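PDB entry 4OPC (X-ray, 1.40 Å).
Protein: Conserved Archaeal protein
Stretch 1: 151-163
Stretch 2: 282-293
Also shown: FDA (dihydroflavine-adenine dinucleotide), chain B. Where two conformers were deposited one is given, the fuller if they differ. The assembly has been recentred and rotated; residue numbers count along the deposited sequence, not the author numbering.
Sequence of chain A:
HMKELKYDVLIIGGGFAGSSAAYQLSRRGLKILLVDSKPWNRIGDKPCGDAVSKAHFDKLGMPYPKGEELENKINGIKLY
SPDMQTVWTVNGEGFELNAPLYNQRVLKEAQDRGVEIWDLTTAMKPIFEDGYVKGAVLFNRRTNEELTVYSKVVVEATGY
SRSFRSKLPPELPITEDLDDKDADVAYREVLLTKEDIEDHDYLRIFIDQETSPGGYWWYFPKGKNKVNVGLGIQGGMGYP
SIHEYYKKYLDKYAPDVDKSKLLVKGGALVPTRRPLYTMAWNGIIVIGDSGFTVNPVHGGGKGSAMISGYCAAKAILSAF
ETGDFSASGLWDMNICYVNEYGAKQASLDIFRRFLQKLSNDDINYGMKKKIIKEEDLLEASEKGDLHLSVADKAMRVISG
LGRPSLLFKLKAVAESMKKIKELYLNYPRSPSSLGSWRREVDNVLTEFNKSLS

Stretch 1, residues 151-163: SKVVVEATGYSRS
Stretch 2 282-293: NGIIVIGDSGFT

Two parallel strands, one ending at Glu156 and the other running from Ile284 to Val286, run side by side with 15° between their directions and 4.6 Å between axes at closest approach. Val154 pairs with Ile284, Val155 with Ile285 and Glu156 with Val286, at CA-CA separations of 4.7, 5.0 and 4.6 Å. Together the stretches bury 701 Å².

The backbone ladder comes first. Val154 N donates to Gly283 O (2.9 Å), Ile285 N to Val154 O (2.9 Å), Glu156 N to Ile285 O (2.7 Å) and Ile287 N to Glu156 O (2.9 Å), all within about 12° of linear. Strand 1 thus uses Val154 and Glu156, both N and O, while the second stretch uses alternate residues Gly283, Ile285 and Ile287. CA-H...O contacts fill the gaps, such as Val155 CA to Ile285 O at 3.3 Å. Phi/psi values are extended, for example -99/131 at Val154, -89/106 at Glu156 and -151/140 at Ile284; Gly283, at 77/11, enters the strand with a positive phi that favours glycine.

Beta-branched Val and Ile suit the extended backbone, and along each strand the side chains alternate between faces. Val154 (t), Glu156, Ile284 (t, t) and Val286 (t) share one face; Val155 (t) and Ile285 (m, t) occupy the other. Beyond the strand, Ile287 (p, t) places CD1 3.5 Å from Val155 CG1 and CG1 3.7 Å from Ala157 CB, closing an apolar patch.

Glu156 is the one polar residue among the paired strand residues, and it is buried; its carboxylate is satisfied. With chi1 -141°, between wells, and chi2 m, OE1 accepts from Ser290 OG (2.8 Å; Ser290 chi1 t), Thr158 OG1 (2.8 Å; chi1 p) and Thr158 N (3.2 Å). One carboxylate oxygen therefore ties the turn after strand 1 to the 3-10 segment Asp289-Ser290. Arg162 (phi/psi 47/42; m, t, m) packs CG 3.5 Å from Ser290 OG and CD 3.9 Å from Phe292 CE1, obliquely to the ring, while its NE donates to Tyr160 O (2.8 Å).

Water and cofactor complete the junction. One water accepts from Gly159 N (2.8 Å) and Ser290 N (3.1 Å) and donates to Ile287 O (2.7 Å) and FDA O2P (2.7 Å). Another accepts from Tyr160 N (2.9 Å) and donates to Asp289 OD2 (2.7 Å) and FDA O1A (2.8 Å). Asp289 (m) binds FDA directly: its N donates to O2P (2.8 Å) and its OD1 accepts from O3' (2.7 Å). Gly159 (67/-158) and Gly288 (64/-154) have positive phi, and a CB on either would clash with the phosphates, at O1A and O2P respectively.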

# COMPACT_ATOMS: atom_id res chain seq x y z
N SER A 151 -4.57 -4.38 26.58
CA SER A 151 -5.18 -5.19 25.54
C SER A 151 -4.42 -6.50 25.40
O SER A 151 -3.23 -6.57 25.72
CB SER A 151 -5.17 -4.44 24.20
OG SER A 151 -3.86 -4.02 23.82
N LYS A 152 -5.09 -7.54 24.92
CA LYS A 152 -4.39 -8.77 24.56
C LYS A 152 -3.58 -8.61 23.27
O LYS A 152 -2.52 -9.20 23.12
CB LYS A 152 -5.35 -9.96 24.43
CG LYS A 152 -6.13 -10.29 25.67
CD LYS A 152 -5.24 -10.31 26.92
CE LYS A 152 -4.28 -11.48 26.95
NZ LYS A 152 -3.48 -11.48 28.21
N VAL A 153 -4.12 -7.84 22.32
CA VAL A 153 -3.45 -7.58 21.06
C VAL A 153 -3.63 -6.12 20.68
O VAL A 153 -4.73 -5.57 20.78
CB VAL A 153 -4.00 -8.45 19.89
CG1 VAL A 153 -3.14 -8.29 18.64
CG2 VAL A 153 -4.07 -9.91 20.28
N VAL A 154 -2.54 -5.49 20.27
CA VAL A 154 -2.56 -4.17 19.65
C VAL A 154 -2.48 -4.39 18.14
O VAL A 154 -1.64 -5.16 17.66
CB VAL A 154 -1.38 -3.31 20.10
CG1 VAL A 154 -1.23 -2.07 19.22
CG2 VAL A 154 -1.54 -2.86 21.55
N VAL A 155 -3.37 -3.73 17.40
CA VAL A 155 -3.27 -3.70 15.95
C VAL A 155 -2.66 -2.36 15.59
O VAL A 155 -3.25 -1.31 15.84
CB VAL A 155 -4.65 -3.86 15.29
CG1 VAL A 155 -4.54 -3.68 13.79
CG2 VAL A 155 -5.24 -5.23 15.62
N GLU A 156 -1.43 -2.39 15.08
CA GLU A 156 -0.69 -1.19 14.74
C GLU A 156 -1.02 -0.82 13.30
O GLU A 156 -0.58 -1.48 12.36
CB GLU A 156 0.82 -1.44 14.90
CG GLU A 156 1.61 -0.28 15.49
CD GLU A 156 2.05 0.77 14.48
OE1 GLU A 156 1.44 0.87 13.40
OE2 GLU A 156 2.99 1.54 14.78
N ALA A 157 -1.82 0.22 13.14
CA ALA A 157 -2.34 0.64 11.85
C ALA A 157 -2.08 2.13 11.66
O ALA A 157 -2.93 2.87 11.16
CB ALA A 157 -3.83 0.33 11.77
N THR A 158 -0.88 2.57 12.05
CA THR A 158 -0.56 3.99 12.11
C THR A 158 -0.07 4.58 10.79
O THR A 158 0.35 5.74 10.73
CB THR A 158 0.51 4.27 13.19
OG1 THR A 158 1.73 3.60 12.83
CG2 THR A 158 0.05 3.83 14.58
N GLY A 159 -0.17 3.81 9.71
CA GLY A 159 0.33 4.26 8.42
C GLY A 159 1.84 4.42 8.37
O GLY A 159 2.56 3.82 9.17
N TYR A 160 2.32 5.23 7.44
CA TYR A 160 3.75 5.40 7.26
C TYR A 160 4.44 5.92 8.53
O TYR A 160 5.63 5.69 8.74
CB TYR A 160 4.04 6.32 6.07
CG TYR A 160 5.51 6.59 5.83
CD1 TYR A 160 6.27 5.74 5.04
CD2 TYR A 160 6.12 7.68 6.41
CE1 TYR A 160 7.63 6.00 4.82
CE2 TYR A 160 7.45 7.94 6.22
CZ TYR A 160 8.20 7.10 5.43
OH TYR A 160 9.54 7.39 5.25
N SER A 161 3.70 6.63 9.36
CA SER A 161 4.28 7.14 10.61
C SER A 161 4.91 6.04 11.45
O SER A 161 5.93 6.29 12.11
CB SER A 161 3.24 7.90 11.44
OG SER A 161 2.38 7.03 12.16
N ARG A 162 4.33 4.84 11.44
CA ARG A 162 4.82 3.72 12.26
C ARG A 162 5.08 4.19 13.68
O ARG A 162 6.07 3.84 14.30
CB ARG A 162 6.09 3.12 11.65
CG ARG A 162 5.84 2.55 10.28
CD ARG A 162 7.13 2.38 9.53
NE ARG A 162 7.55 3.62 8.89
CZ ARG A 162 8.81 3.97 8.67
NH1 ARG A 162 9.81 3.19 9.07
NH2 ARG A 162 9.07 5.11 8.05
N SER A 163 4.15 5.00 14.19
CA SER A 163 4.43 5.81 15.37
C SER A 163 4.32 5.07 16.70
O SER A 163 4.65 5.64 17.75
CB SER A 163 3.50 7.01 15.37
OG SER A 163 2.16 6.57 15.48
N ASN A 282 4.77 -10.74 19.82
CA ASN A 282 4.04 -10.97 21.07
C ASN A 282 3.12 -9.81 21.39
O ASN A 282 3.59 -8.71 21.68
CB ASN A 282 5.00 -11.16 22.25
CG ASN A 282 6.00 -12.28 22.05
OD1 ASN A 282 5.73 -13.29 21.40
ND2 ASN A 282 7.17 -12.11 22.65
N GLY A 283 1.81 -10.05 21.35
CA GLY A 283 0.82 -9.03 21.68
C GLY A 283 0.56 -7.97 20.63
O GLY A 283 -0.10 -6.97 20.94
N ILE A 284 1.06 -8.15 19.40
CA ILE A 284 0.93 -7.09 18.40
C ILE A 284 0.89 -7.63 16.98
O ILE A 284 1.61 -8.57 16.63
CB ILE A 284 2.06 -6.05 18.54
CG1 ILE A 284 1.90 -4.92 17.53
CG2 ILE A 284 3.45 -6.73 18.44
CD1 ILE A 284 2.80 -3.71 17.81
N ILE A 285 0.03 -7.02 16.17
CA ILE A 285 -0.01 -7.23 14.72
C ILE A 285 0.10 -5.87 14.05
O ILE A 285 -0.47 -4.89 14.55
CB ILE A 285 -1.29 -7.96 14.29
CG1 ILE A 285 -1.21 -9.44 14.68
CG2 ILE A 285 -1.57 -7.77 12.78
CD1 ILE A 285 -2.53 -10.19 14.47
N VAL A 286 0.84 -5.80 12.94
CA VAL A 286 1.02 -4.57 12.19
C VAL A 286 0.36 -4.71 10.82
O VAL A 286 0.52 -5.73 10.15
CB VAL A 286 2.52 -4.29 12.01
CG1 VAL A 286 2.74 -2.99 11.25
CG2 VAL A 286 3.21 -4.24 13.37
N ILE A 287 -0.38 -3.68 10.41
CA ILE A 287 -1.13 -3.73 9.15
C ILE A 287 -0.99 -2.42 8.36
O ILE A 287 -0.49 -1.41 8.87
CB ILE A 287 -2.62 -4.07 9.37
CG1 ILE A 287 -3.30 -2.99 10.22
CG2 ILE A 287 -2.78 -5.44 10.02
CD1 ILE A 287 -4.81 -3.19 10.34
N GLY A 288 -1.44 -2.45 7.11
CA GLY A 288 -1.42 -1.26 6.27
C GLY A 288 -0.03 -0.73 5.97
O GLY A 288 0.96 -1.48 5.98
N ASP A 289 0.05 0.57 5.69
CA ASP A 289 1.34 1.18 5.37
C ASP A 289 2.38 0.94 6.47
O ASP A 289 3.57 0.84 6.16
CB ASP A 289 1.23 2.69 5.14
CG ASP A 289 0.60 3.07 3.80
OD1 ASP A 289 0.27 2.17 2.99
OD2 ASP A 289 0.43 4.29 3.56
N SER A 290 1.96 0.88 7.73
CA SER A 290 2.90 0.61 8.81
C SER A 290 3.59 -0.73 8.63
O SER A 290 4.72 -0.90 9.06
CB SER A 290 2.19 0.66 10.15
OG SER A 290 3.12 0.47 11.20
N GLY A 291 2.90 -1.68 8.01
CA GLY A 291 3.45 -2.99 7.72
C GLY A 291 3.93 -3.14 6.28
O GLY A 291 4.20 -4.26 5.83
N PHE A 292 4.00 -2.03 5.56
CA PHE A 292 4.46 -1.99 4.16
C PHE A 292 3.61 -2.87 3.23
O PHE A 292 4.15 -3.64 2.45
CB PHE A 292 5.95 -2.39 4.02
CG PHE A 292 6.87 -1.70 5.01
CD1 PHE A 292 6.68 -0.37 5.37
CD2 PHE A 292 7.93 -2.40 5.56
CE1 PHE A 292 7.53 0.25 6.25
CE2 PHE A 292 8.78 -1.78 6.47
CZ PHE A 292 8.58 -0.46 6.82
N THR A 293 2.29 -2.72 3.29
CA THR A 293 1.40 -3.55 2.47
C THR A 293 1.16 -3.10 1.01
O THR A 293 0.46 -3.75 0.24
CB THR A 293 0.07 -3.79 3.20
OG1 THR A 293 -0.49 -2.54 3.61
CG2 THR A 293 0.29 -4.65 4.44
PA FDA B . -3.28 5.83 6.80
O1A FDA B . -2.08 6.69 6.79
O2A FDA B . -4.38 6.14 5.79
O5B FDA B . -3.94 5.87 8.24
C5B FDA B . -3.12 5.86 9.42
C4B FDA B . -3.92 6.48 10.54
O4B FDA B . -3.22 6.32 11.78
C3B FDA B . -4.20 7.98 10.38
O3B FDA B . -5.60 8.24 10.35
C2B FDA B . -3.45 8.62 11.56
O2B FDA B . -4.12 9.76 12.08
C1B FDA B . -3.42 7.48 12.57
N9A FDA B . -2.35 7.49 13.56
C8A FDA B . -1.00 7.47 13.32
N7A FDA B . -0.27 7.40 14.41
C5A FDA B . -1.21 7.36 15.43
C6A FDA B . -1.08 7.23 16.83
N6A FDA B . 0.08 7.06 17.46
N1A FDA B . -2.22 7.17 17.56
C2A FDA B . -3.39 7.29 16.93
N3A FDA B . -3.64 7.38 15.62
C4A FDA B . -2.49 7.38 14.92
N1 FDA B . -3.53 3.53 -2.76
C2 FDA B . -4.57 3.06 -3.52
O2 FDA B . -5.09 1.98 -3.29
N3 FDA B . -5.02 3.87 -4.54
C4 FDA B . -4.47 5.07 -4.96
O4 FDA B . -5.05 5.75 -5.79
C4X FDA B . -3.36 5.47 -4.18
N5 FDA B . -2.75 6.66 -4.47
C5X FDA B . -1.90 7.25 -3.56
C6 FDA B . -1.50 8.56 -3.72
C7 FDA B . -0.72 9.21 -2.77
C7M FDA B . -0.42 10.68 -2.93
C8 FDA B . -0.29 8.50 -1.64
C8M FDA B . 0.50 9.19 -0.55
C9 FDA B . -0.67 7.17 -1.48
C9A FDA B . -1.49 6.54 -2.41
N10 FDA B . -1.94 5.21 -2.27
C10 FDA B . -2.95 4.74 -3.08
C1' FDA B . -1.58 4.40 -1.07
C2' FDA B . -2.72 4.44 -0.03
O2' FDA B . -3.20 5.78 0.14
C3' FDA B . -2.23 3.92 1.32
O3' FDA B . -1.53 2.71 1.10
C4' FDA B . -3.33 3.62 2.34
O4' FDA B . -4.26 4.70 2.45
C5' FDA B . -2.75 3.30 3.70
O5' FDA B . -3.81 3.12 4.66
P FDA B . -3.45 2.94 6.20
O1P FDA B . -4.73 2.77 6.91
O2P FDA B . -2.37 1.89 6.41
O3P FDA B . -2.74 4.32 6.62
O HOH W 1 -1.56 -5.85 23.42
O HOH W 2 -0.96 1.29 8.68
O HOH W 3 0.36 6.18 5.53